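Local coordinates for protein acetyltransferase, GNAT family (Streptococcus pneumoniae, PDB 2I79) that binds acetyl coenzyme A and probably transfers its acetyl group to an amine acceptor, perhaps an amino acid such as glutamate, at residues E17-L22 and E44-F49; E110-A115 and H142-E147; E28-S33 and A154-G159. All blocks are in the same frame, centred on the assembly; numbering follows the deposited sequence.

Contact 1: E17-L22 and E44-F49; sequences ELVAFL and EEMEIF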
loop_
_atom_site.group_PDB
_atom_site.type_symbol
_atom_site.label_atom_id
_atom_site.label_comp_id
_atom_site.label_asym_id
_atom_site.label_seq_id
_atom_site.Cartn_x
_atom_site.Cartn_y
_atom_site.Cartn_z
ATOM N N GLU A 17 10.117 23.751 -2.262
ATOM C CA GLU A 17 9.860 23.700 -3.718
ATOM C C GLU A 17 9.133 22.424 -4.088
ATOM O O GLU A 17 8.266 22.438 -4.952
ATOM C CB GLU A 17 11.146 23.784 -4.529
ATOM C CG GLU A 17 11.877 25.110 -4.500
ATOM C CD GLU A 17 13.340 24.950 -4.958
ATOM O OE1 GLU A 17 13.556 24.797 -6.183
ATOM O OE2 GLU A 17 14.250 24.942 -4.094
ATOM N N LEU A 18 9.487 21.323 -3.439
ATOM C CA LEU A 18 8.843 20.045 -3.709
ATOM C C LEU A 18 7.396 20.058 -3.241
ATOM O O LEU A 18 6.541 19.528 -3.914
ATOM C CB LEU A 18 9.621 18.896 -3.058
ATOM C CG LEU A 18 9.068 17.471 -3.282
ATOM C CD1 LEU A 18 8.734 17.170 -4.780
ATOM C CD2 LEU A 18 10.039 16.484 -2.705
ATOM N N VAL A 19 7.116 20.671 -2.086
ATOM C CA VAL A 19 5.731 20.830 -1.636
ATOM C C VAL A 19 4.960 21.658 -2.665
ATOM O O VAL A 19 3.839 21.331 -3.045
ATOM C CB VAL A 19 5.604 21.470 -0.191
ATOM C CG1 VAL A 19 4.134 21.925 0.087
ATOM C CG2 VAL A 19 6.061 20.517 0.900
ATOM N N ALA A 20 5.586 22.737 -3.130
ATOM C CA ALA A 20 4.972 23.642 -4.095
ATOM C C ALA A 20 4.619 22.920 -5.405
ATOM O O ALA A 20 3.487 23.041 -5.952
ATOM C CB ALA A 20 5.910 24.812 -4.350
ATOM N N PHE A 21 5.585 22.148 -5.910
ATOM C CA PHE A 21 5.389 21.371 -7.131
ATOM C C PHE A 21 4.280 20.332 -6.974
ATOM O O PHE A 21 3.454 20.125 -7.883
ATOM C CB PHE A 21 6.700 20.688 -7.529
ATOM C CG PHE A 21 6.548 19.758 -8.685
ATOM C CD1 PHE A 21 6.331 20.260 -9.977
ATOM C CD2 PHE A 21 6.556 18.391 -8.497
ATOM C CE1 PHE A 21 6.157 19.408 -11.028
ATOM C CE2 PHE A 21 6.365 17.541 -9.569
ATOM C CZ PHE A 21 6.177 18.055 -10.824
ATOM N N LEU A 22 4.235 19.662 -5.823
ATOM C CA LEU A 22 3.247 18.593 -5.666
ATOM C C LEU A 22 1.852 19.189 -5.549
ATOM O O LEU A 22 0.913 18.637 -6.041
ATOM C CB LEU A 22 3.593 17.682 -4.499
ATOM C CG LEU A 22 4.785 16.751 -4.771
ATOM C CD1 LEU A 22 5.421 16.272 -3.468
ATOM C CD2 LEU A 22 4.358 15.551 -5.667
ATOM N N GLU A 44 8.112 21.826 6.406
ATOM C CA GLU A 44 8.823 21.228 7.545
ATOM C C GLU A 44 8.621 19.721 7.593
ATOM O O GLU A 44 9.599 18.952 7.703
ATOM C CB GLU A 44 8.384 21.922 8.842
ATOM C CG GLU A 44 8.791 23.450 8.893
ATOM C CD GLU A 44 8.048 24.404 7.881
ATOM O OE1 GLU A 44 6.849 24.179 7.518
ATOM O OE2 GLU A 44 8.683 25.421 7.461
ATOM N N GLU A 45 7.368 19.292 7.424
ATOM C CA GLU A 45 7.055 17.874 7.288
ATOM C C GLU A 45 7.682 17.192 6.065
ATOM O O GLU A 45 8.031 16.001 6.116
ATOM C CB GLU A 45 5.532 17.675 7.241
ATOM C CG GLU A 45 4.821 17.932 8.585
ATOM C CD GLU A 45 3.307 17.847 8.467
ATOM O OE1 GLU A 45 2.768 18.173 7.377
ATOM O OE2 GLU A 45 2.653 17.440 9.462
ATOM N N MET A 46 7.813 17.920 4.953
ATOM C CA MET A 46 8.448 17.327 3.785
ATOM C C MET A 46 9.933 17.065 4.051
ATOM O O MET A 46 10.483 16.085 3.576
ATOM C CB MET A 46 8.261 18.185 2.537
ATOM C CG MET A 46 8.913 17.578 1.297
ATOM S SD MET A 46 8.140 16.042 0.706
ATOM C CE MET A 46 6.623 16.701 0.035
ATOM N N GLU A 47 10.563 17.967 4.791
ATOM C CA GLU A 47 11.989 17.877 5.121
ATOM C C GLU A 47 12.307 16.540 5.855
ATOM O O GLU A 47 13.309 15.881 5.569
ATOM C CB GLU A 47 12.374 19.116 5.937
ATOM C CG GLU A 47 13.813 19.584 5.819
ATOM C CD GLU A 47 14.048 21.027 6.337
ATOM O OE1 GLU A 47 13.162 21.919 6.218
ATOM O OE2 GLU A 47 15.165 21.274 6.831
ATOM N N ILE A 48 11.419 16.123 6.756
ATOM C CA ILE A 48 11.479 14.796 7.387
ATOM C C ILE A 48 11.393 13.669 6.339
ATOM O O ILE A 48 12.315 12.854 6.172
ATOM C CB ILE A 48 10.350 14.658 8.464
ATOM C CG1 ILE A 48 10.659 15.573 9.671
ATOM C CG2 ILE A 48 10.156 13.172 8.898
ATOM C CD1 ILE A 48 9.437 16.028 10.479
ATOM N N PHE A 49 10.301 13.638 5.598
ATOM C CA PHE A 49 10.190 12.662 4.526
ATOM C C PHE A 49 11.491 12.572 3.693
ATOM O O PHE A 49 11.975 11.469 3.391
ATOM C CB PHE A 49 8.990 12.972 3.634
ATOM C CG PHE A 49 8.871 12.055 2.444
ATOM C CD1 PHE A 49 8.406 10.755 2.596
ATOM C CD2 PHE A 49 9.239 12.488 1.167
ATOM C CE1 PHE A 49 8.300 9.898 1.499
ATOM C CE2 PHE A 49 9.127 11.646 0.070
ATOM C CZ PHE A 49 8.656 10.340 0.239
#

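Contact 2: E110-A115 and H142-E147; sequences EAIEWA and HGFVIE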
loop_
_atom_site.group_PDB
_atom_site.type_symbol
_atom_site.label_atom_id
_atom_site.label_comp_id
_atom_site.label_asym_id
_atom_site.label_seq_id
_atom_site.Cartn_x
_atom_site.Cartn_y
_atom_site.Cartn_z
ATOM N N GLU A 110 16.017 6.441 -14.807
ATOM C CA GLU A 110 16.949 6.696 -13.716
ATOM C C GLU A 110 16.529 5.964 -12.443
ATOM O O GLU A 110 17.378 5.433 -11.688
ATOM C CB GLU A 110 17.094 8.189 -13.446
ATOM C CG GLU A 110 17.965 8.919 -14.462
ATOM C CD GLU A 110 19.253 8.170 -14.802
ATOM O OE1 GLU A 110 19.968 7.746 -13.867
ATOM O OE2 GLU A 110 19.536 7.991 -16.016
ATOM N N ALA A 111 15.224 5.945 -12.200
ATOM C CA ALA A 111 14.684 5.272 -11.030
ATOM C C ALA A 111 14.963 3.780 -11.144
ATOM O O ALA A 111 15.391 3.159 -10.183
ATOM C CB ALA A 111 13.174 5.549 -10.895
ATOM N N ILE A 112 14.719 3.207 -12.327
ATOM C CA ILE A 112 14.945 1.769 -12.558
ATOM C C ILE A 112 16.424 1.386 -12.376
ATOM O O ILE A 112 16.750 0.346 -11.799
ATOM C CB ILE A 112 14.465 1.338 -13.966
ATOM C CG1 ILE A 112 12.926 1.446 -14.081
ATOM C CG2 ILE A 112 14.956 -0.074 -14.296
ATOM C CD1 ILE A 112 12.388 1.415 -15.563
ATOM N N GLU A 113 17.307 2.240 -12.878
ATOM C CA GLU A 113 18.741 2.027 -12.768
ATOM C C GLU A 113 19.182 2.063 -11.303
ATOM O O GLU A 113 19.967 1.223 -10.879
ATOM C CB GLU A 113 19.476 3.117 -13.528
ATOM C CG GLU A 113 20.540 2.617 -14.446
ATOM C CD GLU A 113 21.150 3.752 -15.247
ATOM O OE1 GLU A 113 21.019 3.736 -16.505
ATOM O OE2 GLU A 113 21.739 4.661 -14.599
ATOM N N TRP A 114 18.682 3.039 -10.536
ATOM C CA TRP A 114 18.967 3.100 -9.110
ATOM C C TRP A 114 18.451 1.820 -8.433
ATOM O O TRP A 114 19.153 1.211 -7.625
ATOM C CB TRP A 114 18.358 4.355 -8.461
ATOM C CG TRP A 114 18.653 4.437 -6.984
ATOM C CD1 TRP A 114 19.739 5.022 -6.396
ATOM C CD2 TRP A 114 17.886 3.859 -5.913
ATOM N NE1 TRP A 114 19.694 4.853 -5.039
ATOM C CE2 TRP A 114 18.570 4.139 -4.715
ATOM C CE3 TRP A 114 16.692 3.129 -5.852
ATOM C CZ2 TRP A 114 18.087 3.740 -3.473
ATOM C CZ3 TRP A 114 16.227 2.727 -4.624
ATOM C CH2 TRP A 114 16.922 3.031 -3.452
ATOM N N ALA A 115 17.238 1.399 -8.780
ATOM C CA ALA A 115 16.627 0.256 -8.129
ATOM C C ALA A 115 17.475 -0.992 -8.367
ATOM O O ALA A 115 17.721 -1.764 -7.451
ATOM C CB ALA A 115 15.198 0.059 -8.621
ATOM N N HIS A 142 8.967 0.699 -20.469
ATOM C CA HIS A 142 10.130 0.442 -19.636
ATOM C C HIS A 142 10.072 -0.906 -18.989
ATOM O O HIS A 142 10.723 -1.116 -17.966
ATOM C CB HIS A 142 10.301 1.554 -18.594
ATOM C CG HIS A 142 10.732 2.851 -19.193
ATOM N ND1 HIS A 142 9.840 3.742 -19.747
ATOM C CD2 HIS A 142 11.965 3.384 -19.375
ATOM C CE1 HIS A 142 10.503 4.772 -20.242
ATOM N NE2 HIS A 142 11.795 4.577 -20.039
ATOM N N GLY A 143 9.282 -1.813 -19.552
ATOM C CA GLY A 143 9.302 -3.216 -19.122
ATOM C C GLY A 143 8.303 -3.602 -18.049
ATOM O O GLY A 143 8.339 -4.704 -17.549
ATOM N N PHE A 144 7.382 -2.709 -17.717
ATOM C CA PHE A 144 6.311 -3.038 -16.795
ATOM C C PHE A 144 5.201 -3.773 -17.532
ATOM O O PHE A 144 4.797 -3.358 -18.590
ATOM C CB PHE A 144 5.740 -1.776 -16.163
ATOM C CG PHE A 144 6.605 -1.194 -15.080
ATOM C CD1 PHE A 144 6.288 -1.374 -13.735
ATOM C CD2 PHE A 144 7.734 -0.459 -15.406
ATOM C CE1 PHE A 144 7.070 -0.840 -12.748
ATOM C CE2 PHE A 144 8.527 0.053 -14.428
ATOM C CZ PHE A 144 8.193 -0.130 -13.079
ATOM N N VAL A 145 4.667 -4.828 -16.924
ATOM C CA VAL A 145 3.575 -5.589 -17.519
ATOM C C VAL A 145 2.330 -5.473 -16.632
ATOM O O VAL A 145 2.443 -5.248 -15.420
ATOM C CB VAL A 145 3.994 -7.045 -17.676
ATOM C CG1 VAL A 145 5.291 -7.121 -18.524
ATOM C CG2 VAL A 145 4.198 -7.686 -16.329
ATOM N N ILE A 146 1.164 -5.613 -17.234
ATOM C CA ILE A 146 -0.091 -5.582 -16.511
ATOM C C ILE A 146 -0.321 -6.957 -15.881
ATOM O O ILE A 146 -0.338 -7.967 -16.559
ATOM C CB ILE A 146 -1.288 -5.158 -17.420
ATOM C CG1 ILE A 146 -1.085 -3.707 -17.872
ATOM C CG2 ILE A 146 -2.603 -5.328 -16.674
ATOM C CD1 ILE A 146 -1.864 -3.288 -19.043
ATOM N N GLU A 147 -0.487 -6.967 -14.573
ATOM C CA GLU A 147 -0.597 -8.187 -13.785
ATOM C C GLU A 147 -1.997 -8.420 -13.272
ATOM O O GLU A 147 -2.245 -9.400 -12.570
ATOM C CB GLU A 147 0.341 -8.063 -12.579
ATOM C CG GLU A 147 1.787 -8.034 -13.020
ATOM C CD GLU A 147 2.734 -7.563 -11.954
ATOM O OE1 GLU A 147 2.332 -6.716 -11.114
ATOM O OE2 GLU A 147 3.889 -8.059 -11.964
#

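Contact 3: E28-S33 and A154-G159; sequences ETDFTS and AYIEEG. With ACO (acetyl coenzyme *a), chain G.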
loop_
_atom_site.group_PDB
_atom_site.type_symbol
_atom_site.label_atom_id
_atom_site.label_comp_id
_atom_site.label_asym_id
_atom_site.label_seq_id
_atom_site.Cartn_x
_atom_site.Cartn_y
_atom_site.Cartn_z
ATOM N N GLU A 28 -3.679 19.583 -11.591
ATOM C CA GLU A 28 -3.604 19.453 -13.045
ATOM C C GLU A 28 -4.387 18.252 -13.563
ATOM O O GLU A 28 -4.948 18.326 -14.645
ATOM C CB GLU A 28 -2.146 19.345 -13.508
ATOM C CG GLU A 28 -1.397 20.617 -13.294
ATOM C CD GLU A 28 0.053 20.557 -13.746
ATOM O OE1 GLU A 28 0.589 19.451 -13.962
ATOM O OE2 GLU A 28 0.668 21.637 -13.855
ATOM N N THR A 29 -4.425 17.147 -12.813
ATOM C CA THR A 29 -5.179 15.971 -13.251
ATOM C C THR A 29 -5.832 15.330 -12.068
ATOM O O THR A 29 -5.488 15.634 -10.881
ATOM C CB THR A 29 -4.275 14.889 -13.920
ATOM O OG1 THR A 29 -3.555 14.163 -12.925
ATOM C CG2 THR A 29 -3.266 15.479 -14.933
ATOM N N ASP A 30 -6.741 14.406 -12.350
ATOM C CA ASP A 30 -7.228 13.490 -11.307
ATOM C C ASP A 30 -6.789 12.024 -11.575
ATOM O O ASP A 30 -7.482 11.080 -11.203
ATOM C CB ASP A 30 -8.749 13.645 -11.120
ATOM C CG ASP A 30 -9.528 13.488 -12.411
ATOM O OD1 ASP A 30 -8.915 13.280 -13.491
ATOM O OD2 ASP A 30 -10.782 13.556 -12.332
ATOM N N PHE A 31 -5.604 11.866 -12.176
ATOM C CA PHE A 31 -5.043 10.565 -12.535
ATOM C C PHE A 31 -4.354 9.835 -11.370
ATOM O O PHE A 31 -4.088 8.618 -11.458
ATOM C CB PHE A 31 -4.037 10.693 -13.686
ATOM C CG PHE A 31 -4.659 10.905 -15.035
ATOM C CD1 PHE A 31 -5.787 10.199 -15.439
ATOM C CD2 PHE A 31 -4.078 11.777 -15.937
ATOM C CE1 PHE A 31 -6.335 10.394 -16.735
ATOM C CE2 PHE A 31 -4.621 11.988 -17.205
ATOM C CZ PHE A 31 -5.746 11.296 -17.603
ATOM N N THR A 32 -4.077 10.554 -10.287
ATOM C CA THR A 32 -3.467 9.951 -9.109
ATOM C C THR A 32 -4.279 10.278 -7.866
ATOM O O THR A 32 -5.302 10.934 -7.947
ATOM C CB THR A 32 -2.010 10.426 -8.938
ATOM O OG1 THR A 32 -1.978 11.757 -8.392
ATOM C CG2 THR A 32 -1.279 10.368 -10.299
ATOM N N SER A 33 -3.833 9.805 -6.719
ATOM C CA SER A 33 -4.594 9.992 -5.478
ATOM C C SER A 33 -4.522 11.445 -4.983
ATOM O O SER A 33 -5.355 11.871 -4.176
ATOM C CB SER A 33 -4.112 9.009 -4.419
ATOM O OG SER A 33 -2.739 9.286 -4.155
ATOM N N ALA A 154 -10.245 3.412 -7.912
ATOM C CA ALA A 154 -10.194 4.854 -7.747
ATOM C C ALA A 154 -11.612 5.437 -7.830
ATOM O O ALA A 154 -12.504 4.900 -8.540
ATOM C CB ALA A 154 -9.320 5.460 -8.823
ATOM N N TYR A 155 -11.776 6.557 -7.131
ATOM C CA TYR A 155 -13.007 7.322 -7.097
ATOM C C TYR A 155 -12.748 8.718 -7.678
ATOM O O TYR A 155 -11.826 9.409 -7.230
ATOM C CB TYR A 155 -13.443 7.414 -5.642
ATOM C CG TYR A 155 -14.704 8.182 -5.398
ATOM C CD1 TYR A 155 -14.673 9.441 -4.781
ATOM C CD2 TYR A 155 -15.929 7.646 -5.740
ATOM C CE1 TYR A 155 -15.839 10.151 -4.548
ATOM C CE2 TYR A 155 -17.109 8.346 -5.516
ATOM C CZ TYR A 155 -17.058 9.594 -4.912
ATOM O OH TYR A 155 -18.248 10.272 -4.693
ATOM N N ILE A 156 -13.520 9.130 -8.684
ATOM C CA ILE A 156 -13.330 10.453 -9.310
ATOM C C ILE A 156 -14.642 11.219 -9.443
ATOM O O ILE A 156 -15.719 10.651 -9.309
ATOM C CB ILE A 156 -12.647 10.379 -10.735
ATOM C CG1 ILE A 156 -13.466 9.530 -11.713
ATOM C CG2 ILE A 156 -11.203 9.879 -10.650
ATOM C CD1 ILE A 156 -13.118 9.781 -13.189
ATOM N N GLU A 157 -14.535 12.521 -9.709
ATOM C CA GLU A 157 -15.690 13.334 -10.132
ATOM C C GLU A 157 -16.878 13.275 -9.164
ATOM O O GLU A 157 -18.044 13.385 -9.580
ATOM C CB GLU A 157 -16.146 12.905 -11.534
ATOM C CG GLU A 157 -15.094 13.183 -12.598
ATOM C CD GLU A 157 -15.392 12.530 -13.937
ATOM O OE1 GLU A 157 -16.432 11.839 -14.082
ATOM O OE2 GLU A 157 -14.560 12.709 -14.862
ATOM N N GLU A 158 -16.585 13.065 -7.885
ATOM C CA GLU A 158 -17.619 13.034 -6.857
ATOM C C GLU A 158 -18.744 12.067 -7.310
ATOM O O GLU A 158 -19.862 12.496 -7.598
ATOM C CB GLU A 158 -18.079 14.499 -6.599
ATOM C CG GLU A 158 -19.514 14.744 -6.057
ATOM C CD GLU A 158 -20.156 16.025 -6.637
ATOM O OE1 GLU A 158 -19.688 17.134 -6.250
ATOM O OE2 GLU A 158 -21.117 15.907 -7.461
ATOM N N GLY A 159 -18.421 10.772 -7.422
ATOM C CA GLY A 159 -19.428 9.750 -7.718
ATOM C C GLY A 159 -19.086 8.670 -8.738
ATOM O O GLY A 159 -19.834 7.709 -8.872
HETATM N N1A ACO G . -2.141 7.422 -25.089
HETATM C C2A ACO G . -1.003 6.734 -25.321
HETATM N N3A ACO G . 0.216 7.305 -25.268
HETATM C C4A ACO G . 0.359 8.611 -24.970
HETATM C C5A ACO G . -0.823 9.423 -24.688
HETATM C C6A ACO G . -2.121 8.735 -24.759
HETATM N N6A ACO G . -3.259 9.421 -24.515
HETATM N N7A ACO G . -0.396 10.661 -24.434
HETATM C C8A ACO G . 0.967 10.632 -24.538
HETATM N N9A ACO G . 1.408 9.405 -24.863
HETATM C C1B ACO G . 2.784 8.868 -25.069
HETATM C C2B ACO G . 3.816 9.718 -25.792
HETATM O O2B ACO G . 3.744 9.557 -27.211
HETATM C C3B ACO G . 5.091 9.120 -25.253
HETATM O O3B ACO G . 5.400 7.848 -25.792
HETATM P P3B ACO G . 6.578 7.583 -26.843
HETATM O O7A ACO G . 5.877 8.226 -28.029
HETATM O O8A ACO G . 6.774 6.088 -26.923
HETATM O O9A ACO G . 7.805 8.279 -26.311
HETATM C C4B ACO G . 4.735 8.809 -23.806
HETATM O O4B ACO G . 3.335 8.554 -23.792
HETATM C C5B ACO G . 5.122 9.969 -22.898
HETATM O O5B ACO G . 6.498 9.755 -22.563
HETATM P P1A ACO G . 7.311 10.947 -21.856
HETATM O O1A ACO G . 7.106 12.235 -22.610
HETATM O O2A ACO G . 8.695 10.390 -21.592
HETATM O O3A ACO G . 6.430 11.112 -20.508
HETATM P P2A ACO G . 5.827 12.480 -19.840
HETATM O O4A ACO G . 4.611 13.080 -20.554
HETATM O O5A ACO G . 7.042 13.332 -19.559
HETATM O O6A ACO G . 5.304 11.768 -18.467
HETATM C CBP ACO G . 3.307 11.067 -17.239
HETATM C CCP ACO G . 4.172 10.905 -18.474
HETATM C CDP ACO G . 2.196 10.008 -17.299
HETATM C CEP ACO G . 4.202 10.893 -16.003
HETATM C CAP ACO G . 2.681 12.466 -17.236
HETATM O OAP ACO G . 1.743 12.631 -18.327
HETATM C C9P ACO G . 2.004 12.767 -15.909
HETATM O O9P ACO G . 2.662 13.187 -14.976
HETATM N N8P ACO G . 0.692 12.580 -15.830
HETATM C C7P ACO G . -0.127 12.864 -14.645
HETATM C C6P ACO G . 0.247 12.039 -13.414
HETATM C C5P ACO G . 0.229 10.568 -13.720
HETATM O O5P ACO G . -0.757 10.080 -14.234
HETATM N N4P ACO G . 1.316 9.872 -13.410
HETATM C C3P ACO G . 1.445 8.441 -13.632
HETATM C C2P ACO G . 0.621 7.599 -12.667
HETATM S S1P ACO G . 1.228 7.831 -11.020
HETATM C C ACO G . 2.265 6.660 -10.579
HETATM O O ACO G . 3.287 6.692 -11.223
HETATM C CH3 ACO G . 1.883 5.691 -9.474
#

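Contact 1: E17-L22 and E44-F49
M46 of helix 43-55 packs against L18, V19 and L22 of helix 15-26, in the N-terminal helical part of the GNAT fold, where side chains of the two helices touch strands 60-66 and 69-77 of the central sheet. The short helical segments cross steeply, at 104° between their N-to-C directions, and their axes approach to 9.8 Å. M46 takes part in every side-chain contact between the segments.

The packing across the contact is wholly apolar, and no hydrogen bond joins the two segments. M46 sets out with CG anti to its own nitrogen (chi1 -180°) and then bends at both chi2 (68°) and chi3, which folds its thioether over the side chains of the opposite helix. Its root meets V19: the CG2 branch lies 3.6 Å from M46 CB, the two side chains running past each other in opposite directions. Further out, M46 crosses L18 and L22 at about a right angle. The sulfur SD rests 3.9 Å from L18 CD2, while the terminal methyl extends farther, to L22. Residues that belong to neither segment complete the surroundings: I39 of the connecting loop touches both V19 and L22, and L41 and A15 lie against M46.

Within 17-22 the backbone makes ordinary helical bonds, F21 N to E17 O and L22 N to L18 O; those within 44-49 are weak. On its sheet side helix 15-26 packs L18 against L63 and I73, so the same leucine serves both the helix pair and the sheet. The methyl CE of M46 approaches L22 CD1 to 3.7 Å and also lies 4.0 Å from V19 CG2.

Contact 2: E110-A115 and H142-E147
A Schellman motif ends helix 133-141, and its residues H142 and F144 pack against I112 of helix 103-117. G143, at positive phi (93°), is the C-prime residue of the motif: F144 N bonds to Y139 O and G143 N to Q140 O.

I112 makes the approach with the far end of its longer branch. CG1 stands anti to the carbonyl carbon (chi1 -67°), and the nearly extended second torsion carries CD1 away from the helix toward the turn. There CD1 lies 3.7 Å from H142 CB and 3.9 Å from H142 O. The same methyl comes to the edge of the F144 ring, near the ring plane, with CE2 at 4.2 Å. These contacts bring together two elements of the GNAT fold, the helix 103-117 and the lead-in to strand 145-156, over the sheet: L124 touches both I112 and F144, and K169 of strand 160-170 packs on both as well.

Two polar atoms of H142, O and ND1, have partners outside the contact. The carbonyl oxygen accepts from K169 NZ, and ND1 is hydrogen-bonded to L138 O, which ties the imidazole back to the helix it follows. F144 in turn sets its ring edge-to-face with Y139, whose OH is hydrogen-bonded to acetyl coenzyme A.

Contact 3: E28-S33 and A154-G159
D30 packs against I156, bringing the loop after helix 15-26, part of the acetyl coenzyme A pocket of this GNAT fold, to the end of strand 145-156. No hydrogen bond links the two segments. The side chains of D30 and I156 cross at about a right angle, with OD2 4.0 Å from I156 CB, and D30 O lies 3.9 Å from I156 CG2. The aliphatic E157 CG is more distant from OD2.

The polar bonds of D30 run elsewhere: OD1 forms a salt bridge with R131, and the carbonyl oxygen accepts from Q129 NE2. R83 of the second subunit packs on both D30 and I156 and donates to T32 O and Y155 O, placing the contact at the dimer interface.

An ST turn across T29, D30 and F31 shapes the loop: F31 N donates to T29 OG1 at 3.2 Å with a nearly straight angle of 167°. A chi1 of 77° puts OG1 between the backbone N and the carbonyl carbon of T29, within reach of F31 N.

At the end of this turn F31, and T32 after it, line the cofactor pocket. F31 CB lies 3.4 Å from O5P of the pantetheine arm, and T32 CG2 touches the thioester sulfur S1P at 3.6 Å.

From the N terminus, the chain first closes contact 1, where helix 15-26 meets helix 43-55 after a loop that includes residues 28-33. That loop opens contact 3 before contact 1 has closed, so the two cross along the sequence. Contact 3 closes 120 residues later, at the end of strand 145-156, and contact 2 falls wholly within that span, linking helix 103-117 to the lead-in of the same strand. Contacts 1 and 2 follow in series and lie on opposite sides of the chain's centre, about 25 Å apart between centres. Together the three contacts tie the N-terminal helices, the cofactor loop, helix 103-117 and strand 145-156, at one edge of this chain's sheet.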